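Local coordinates for protein CT021 (Chlamydia trachomatis serovar L2, PDB 6UXD) that is of unknown function but carries a sequence region grouped with the LolA/LolB clan, whose members include lipoprotein carriers, at residues L14-R17 and P18-A22. Sequence-based numbering, arbitrary orientation.
Sequences LTAR and PGDYA
D20 OD2 is gripped by two groups, the backbone N of R17 at 2.7 Å and NH1 of R180, which forms a salt bridge with it. The R17 N-H points almost straight at OD2 (173°), yet it comes from above the carboxylate plane, 59° out of it. The carboxylate is brought there by a first torsion of -71°, which sets CG beside D20's own backbone N and leans it back over the start of the turn. A16 lies against the same oxygen, with its CB 3.6 Å from D20 OD2. R17 to D20 form a type II beta turn, closed by D20 N donating to R17 O at 2.9 Å. P18 and G19 occupy its corners, and the positive phi of G19 suits the third position of such a turn. The R17 side chain runs extended away from the turn, NE remaining 5.8 Å from D20 OD2, so the two make no direct ion pair. The turn leads from the loop after helix 9-13 into strand 21-26, and H205 ND1 and D20 OD1 are hydrogen-bonded to each other. With partners on both oxygens and R180 close by, the buried carboxylate is probably kept ionised and its rotation fixed.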
loop_
_atom_site.group_PDB
_atom_site.type_symbol
_atom_site.label_atom_id
_atom_site.label_comp_id
_atom_site.label_asym_id
_atom_site.label_seq_id
_atom_site.Cartn_x
_atom_site.Cartn_y
_atom_site.Cartn_z
ATOM N N LEU A 14 -2.266 9.595 -4.880
ATOM C CA LEU A 14 -2.597 10.948 -4.466
ATOM C C LEU A 14 -4.051 11.309 -4.741
ATOM O O LEU A 14 -4.479 12.375 -4.296
ATOM C CB LEU A 14 -1.701 11.995 -5.154
ATOM C CG LEU A 14 -0.233 12.025 -4.722
ATOM C CD1 LEU A 14 0.497 13.146 -5.456
ATOM C CD2 LEU A 14 -0.097 12.204 -3.245
ATOM N N THR A 15 -4.802 10.486 -5.491
ATOM C CA THR A 15 -6.240 10.688 -5.609
ATOM C C THR A 15 -7.002 10.203 -4.371
ATOM O O THR A 15 -8.171 10.559 -4.204
ATOM C CB THR A 15 -6.789 9.981 -6.864
ATOM O OG1 THR A 15 -6.836 8.558 -6.658
ATOM C CG2 THR A 15 -5.909 10.267 -8.091
ATOM N N ALA A 16 -6.375 9.430 -3.486
ATOM C CA ALA A 16 -7.070 8.989 -2.282
ATOM C C ALA A 16 -7.383 10.185 -1.391
ATOM O O ALA A 16 -6.843 11.274 -1.565
ATOM C CB ALA A 16 -6.238 7.973 -1.504
ATOM N N ARG A 17 -8.274 9.972 -0.423
ATOM C CA ARG A 17 -8.655 11.007 0.531
ATOM C C ARG A 17 -8.256 10.626 1.947
ATOM O O ARG A 17 -8.154 9.435 2.263
ATOM C CB ARG A 17 -10.166 11.255 0.498
ATOM C CG ARG A 17 -10.660 11.608 -0.882
ATOM C CD ARG A 17 -12.159 11.761 -0.916
ATOM N NE ARG A 17 -12.615 11.952 -2.292
ATOM C CZ ARG A 17 -13.874 11.818 -2.693
ATOM N NH1 ARG A 17 -14.828 11.483 -1.823
ATOM N NH2 ARG A 17 -14.176 12.014 -3.971
ATOM N N PRO A 18 -8.037 11.611 2.830
ATOM C CA PRO A 18 -7.782 11.292 4.239
ATOM C C PRO A 18 -8.823 10.344 4.806
ATOM O O PRO A 18 -10.018 10.481 4.553
ATOM C CB PRO A 18 -7.844 12.658 4.929
ATOM C CG PRO A 18 -7.366 13.607 3.874
ATOM C CD PRO A 18 -7.918 13.057 2.567
ATOM N N GLY A 19 -8.352 9.391 5.602
ATOM C CA GLY A 19 -9.170 8.327 6.111
ATOM C C GLY A 19 -9.219 7.085 5.230
ATOM O O GLY A 19 -9.654 6.035 5.699
ATOM N N ASP A 20 -8.813 7.186 3.965
ATOM C CA ASP A 20 -8.741 6.015 3.101
ATOM C C ASP A 20 -7.632 5.082 3.564
ATOM O O ASP A 20 -6.546 5.529 3.937
ATOM C CB ASP A 20 -8.492 6.426 1.657
ATOM C CG ASP A 20 -9.685 7.097 1.037
ATOM O OD1 ASP A 20 -10.728 7.155 1.719
ATOM O OD2 ASP A 20 -9.577 7.579 -0.111
ATOM N N TYR A 21 -7.908 3.772 3.548
ATOM C CA TYR A 21 -6.948 2.800 4.036
ATOM C C TYR A 21 -7.026 1.531 3.196
ATOM O O TYR A 21 -7.965 1.329 2.420
ATOM C CB TYR A 21 -7.164 2.482 5.506
ATOM C CG TYR A 21 -8.316 1.545 5.754
ATOM C CD1 TYR A 21 -8.113 0.184 5.924
ATOM C CD2 TYR A 21 -9.603 2.026 5.800
ATOM C CE1 TYR A 21 -9.197 -0.675 6.144
ATOM C CE2 TYR A 21 -10.662 1.203 6.007
ATOM C CZ TYR A 21 -10.467 -0.146 6.186
ATOM O OH TYR A 21 -11.561 -0.955 6.406
ATOM N N ALA A 22 -6.003 0.688 3.337
ATOM C CA ALA A 22 -6.006 -0.637 2.720
ATOM C C ALA A 22 -5.010 -1.540 3.441
ATOM O O ALA A 22 -3.994 -1.076 3.967
ATOM C CB ALA A 22 -5.680 -0.537 1.230
#